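Local coordinates for protein AncCDT-1 (PDB 5T0W) that binds arginine as an ancestral periplasmic-type amino acid-binding protein, a reconstructed precursor of cyclohexadienyl dehydratase, at residues 158-163 against 167-172. Numbering follows the deposited sequence.
Sequences RTFENN and FQEVVS
A strand-loop-helix unit of the solute-binding protein fold brings R158 and F160, on strand 156-160, against E169 on the helix that follows. E169 reaches toward the strand. Its CG lies anti to the backbone N (chi1 -157°), and a bend at chi2 presents the carboxylate to both strand residues. R158 forms a salt bridge with it, NH1 to E169 OE2 at 2.6 Å. The oxygen lies at the edge of the guanidinium, near its plane, but the two planar groups stand almost perpendicular, 84° apart. Only OE2 of the carboxylate meets NH1; this is not a two-oxygen pair. The same OE2 meets the edge of the F160 ring, 3.4 Å from F160 CZ. The ring hydrogen there would carry a slight positive charge, which probably suits the carboxylate. CB and CG of E169 also pack on F160 CZ, each at 4.0 Å. OE1 forms a second salt bridge, with R174, so the E169 charge is probably balanced by two arginines. F167 N donates a backbone hydrogen bond to N163 O (2.8 Å), an i to i+4 link. The N163 side chain lies about 5 Å from the bound arginine, among Y33, Q139, M178 and T180. Strand 156-160 runs parallel to strand 135-139, F160 touches A137 of that strand and E165 and A166 of helix 163-171, and F167 stacks on Y188 of helix 182-189.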
ATOM      1  N   ARG A 158      -7.379  -0.617  17.315  1.00 32.51           N
ATOM      2  CA  ARG A 158      -6.210  -1.403  17.653  1.00 34.17           C
ATOM      3  C   ARG A 158      -5.299  -1.520  16.413  1.00 32.28           C
ATOM      4  O   ARG A 158      -5.737  -1.841  15.325  1.00 30.26           O
ATOM      5  CB  ARG A 158      -6.633  -2.782  18.153  1.00 37.08           C
ATOM      6  CG  ARG A 158      -7.337  -2.823  19.493  1.00 40.63           C
ATOM      7  CD  ARG A 158      -6.441  -3.258  20.655  1.00 45.22           C
ATOM      8  NE  ARG A 158      -7.218  -4.056  21.622  1.00 49.28           N
ATOM      9  CZ  ARG A 158      -7.588  -5.328  21.425  1.00 50.83           C
ATOM     10  NH1 ARG A 158      -7.252  -5.966  20.293  1.00 49.98           N
ATOM     11  NH2 ARG A 158      -8.301  -5.960  22.350  1.00 53.39           N
ATOM     12  N   THR A 159      -4.026  -1.210  16.593  1.00 29.93           N
ATOM     13  CA  THR A 159      -3.110  -1.098  15.490  1.00 30.48           C
ATOM     14  C   THR A 159      -2.158  -2.270  15.476  1.00 32.30           C
ATOM     15  O   THR A 159      -1.874  -2.868  16.503  1.00 33.79           O
ATOM     16  CB  THR A 159      -2.298   0.201  15.589  1.00 31.72           C
ATOM     17  OG1 THR A 159      -1.435   0.149  16.727  1.00 33.46           O
ATOM     18  CG2 THR A 159      -3.219   1.402  15.722  1.00 31.02           C
ATOM     19  N   PHE A 160      -1.643  -2.580  14.299  1.00 33.26           N
ATOM     20  CA  PHE A 160      -0.762  -3.719  14.102  1.00 35.30           C
ATOM     21  C   PHE A 160       0.349  -3.370  13.101  1.00 37.86           C
ATOM     22  O   PHE A 160       0.117  -2.641  12.145  1.00 36.43           O
ATOM     23  CB  PHE A 160      -1.591  -4.900  13.607  1.00 33.81           C
ATOM     24  CG  PHE A 160      -2.626  -5.335  14.587  1.00 32.51           C
ATOM     25  CD1 PHE A 160      -2.284  -6.213  15.608  1.00 34.35           C
ATOM     26  CD2 PHE A 160      -3.910  -4.840  14.538  1.00 30.10           C
ATOM     27  CE1 PHE A 160      -3.225  -6.595  16.546  1.00 33.41           C
ATOM     28  CE2 PHE A 160      -4.847  -5.204  15.477  1.00 29.23           C
ATOM     29  CZ  PHE A 160      -4.517  -6.085  16.469  1.00 30.88           C
ATOM     30  N   GLU A 161       1.541  -3.905  13.330  1.00 42.21           N
ATOM     31  CA  GLU A 161       2.677  -3.672  12.465  1.00 45.80           C
ATOM     32  C   GLU A 161       2.411  -4.188  11.060  1.00 46.99           C
ATOM     33  O   GLU A 161       2.853  -3.582  10.075  1.00 47.82           O
ATOM     34  CB  GLU A 161       3.916  -4.390  13.033  1.00 49.23           C
ATOM     35  N   ASN A 162       1.709  -5.315  10.967  1.00 48.00           N
ATOM     36  CA  ASN A 162       1.433  -5.967   9.690  1.00 49.33           C
ATOM     37  C   ASN A 162      -0.024  -6.125   9.479  1.00 46.58           C
ATOM     38  O   ASN A 162      -0.735  -6.243  10.448  1.00 46.46           O
ATOM     39  CB  ASN A 162       2.028  -7.383   9.674  1.00 53.66           C
ATOM     40  CG  ASN A 162       3.548  -7.389   9.789  1.00 57.59           C
ATOM     41  OD1 ASN A 162       4.111  -6.824  10.737  1.00 58.26           O
ATOM     42  ND2 ASN A 162       4.223  -8.040   8.832  1.00 60.24           N
ATOM     43  N   ASN A 163      -0.475  -6.203   8.232  1.00 46.39           N
ATOM     44  CA  ASN A 163      -1.881  -6.477   7.986  1.00 45.16           C
ATOM     45  C   ASN A 163      -2.291  -7.868   8.402  1.00 44.54           C
ATOM     46  O   ASN A 163      -3.449  -8.078   8.766  1.00 43.09           O
ATOM     47  CB  ASN A 163      -2.256  -6.265   6.502  1.00 46.44           C
ATOM     48  CG  ASN A 163      -2.961  -4.935   6.253  1.00 47.05           C
ATOM     49  OD1 ASN A 163      -3.742  -4.453   7.073  1.00 45.00           O
ATOM     50  ND2 ASN A 163      -2.713  -4.353   5.091  1.00 49.94           N
ATOM     51  N   PHE A 167      -5.759  -8.949  10.165  1.00 34.69           N
ATOM     52  CA  PHE A 167      -6.613 -10.012   9.630  1.00 34.97           C
ATOM     53  C   PHE A 167      -6.867 -11.055  10.704  1.00 36.09           C
ATOM     54  O   PHE A 167      -8.010 -11.395  10.987  1.00 36.03           O
ATOM     55  CB  PHE A 167      -5.969 -10.631   8.372  1.00 36.24           C
ATOM     56  CG  PHE A 167      -6.690 -11.832   7.830  1.00 37.00           C
ATOM     57  CD1 PHE A 167      -7.961 -11.717   7.284  1.00 35.82           C
ATOM     58  CD2 PHE A 167      -6.093 -13.080   7.862  1.00 39.66           C
ATOM     59  CE1 PHE A 167      -8.632 -12.832   6.798  1.00 37.31           C
ATOM     60  CE2 PHE A 167      -6.748 -14.194   7.384  1.00 41.12           C
ATOM     61  CZ  PHE A 167      -8.019 -14.072   6.848  1.00 40.02           C
ATOM     62  N   GLN A 168      -5.807 -11.523  11.342  1.00 38.23           N
ATOM     63  CA  GLN A 168      -5.934 -12.510  12.412  1.00 40.23           C
ATOM     64  C   GLN A 168      -6.826 -12.020  13.586  1.00 38.27           C
ATOM     65  O   GLN A 168      -7.619 -12.799  14.123  1.00 39.74           O
ATOM     66  CB  GLN A 168      -4.542 -12.927  12.900  1.00 43.47           C
ATOM     67  CG  GLN A 168      -4.551 -13.968  14.014  1.00 46.58           C
ATOM     68  CD  GLN A 168      -3.263 -14.780  14.066  1.00 50.04           C
ATOM     69  OE1 GLN A 168      -2.280 -14.446  13.396  1.00 51.80           O
ATOM     70  NE2 GLN A 168      -3.262 -15.832  14.870  1.00 51.78           N
ATOM     71  N   GLU A 169      -6.699 -10.750  13.972  1.00 35.60           N
ATOM     72  CA  GLU A 169      -7.558 -10.185  15.028  1.00 33.64           C
ATOM     73  C   GLU A 169      -9.028 -10.232  14.737  1.00 32.87           C
ATOM     74  O   GLU A 169      -9.829 -10.465  15.648  1.00 33.54           O
ATOM     75  CB  GLU A 169      -7.251  -8.725  15.361  1.00 31.61           C
ATOM     76  CG  GLU A 169      -7.714  -8.391  16.752  1.00 30.72           C
ATOM     77  CD  GLU A 169      -6.618  -8.620  17.740  1.00 31.82           C
ATOM     78  OE1 GLU A 169      -5.865  -9.625  17.591  1.00 33.07           O
ATOM     79  OE2 GLU A 169      -6.520  -7.780  18.640  1.00 31.20           O
ATOM     80  N   VAL A 170      -9.404  -9.966  13.496  1.00 31.70           N
ATOM     81  CA  VAL A 170     -10.816 -10.024  13.175  1.00 31.07           C
ATOM     82  C   VAL A 170     -11.309 -11.471  13.067  1.00 31.78           C
ATOM     83  O   VAL A 170     -12.422 -11.784  13.532  1.00 31.97           O
ATOM     84  CB  VAL A 170     -11.187  -9.180  11.948  1.00 30.15           C
ATOM     85  CG1 VAL A 170     -10.527  -9.734  10.715  1.00 31.69           C
ATOM     86  CG2 VAL A 170     -12.682  -9.154  11.756  1.00 29.73           C
ATOM     87  N   VAL A 171     -10.486 -12.370  12.533  1.00 32.76           N
ATOM     88  CA  VAL A 171     -10.911 -13.783  12.459  1.00 34.15           C
ATOM     89  C   VAL A 171     -11.067 -14.397  13.840  1.00 34.20           C
ATOM     90  O   VAL A 171     -12.008 -15.167  14.085  1.00 34.98           O
ATOM     91  CB  VAL A 171      -9.961 -14.644  11.605  1.00 36.46           C
ATOM     92  CG1 VAL A 171     -10.394 -16.110  11.604  1.00 38.87           C
ATOM     93  CG2 VAL A 171      -9.947 -14.116  10.177  1.00 35.85           C
ATOM     94  N   SER A 172     -10.135 -14.066  14.729  1.00 33.38           N
ATOM     95  CA  SER A 172     -10.131 -14.640  16.066  1.00 34.24           C
ATOM     96  C   SER A 172     -11.265 -14.105  16.931  1.00 32.45           C
ATOM     97  O   SER A 172     -11.515 -14.611  18.018  1.00 33.76           O
ATOM     98  CB  SER A 172      -8.780 -14.380  16.739  1.00 35.01           C
ATOM     99  OG  SER A 172      -8.613 -13.008  17.016  1.00 32.75           O
TER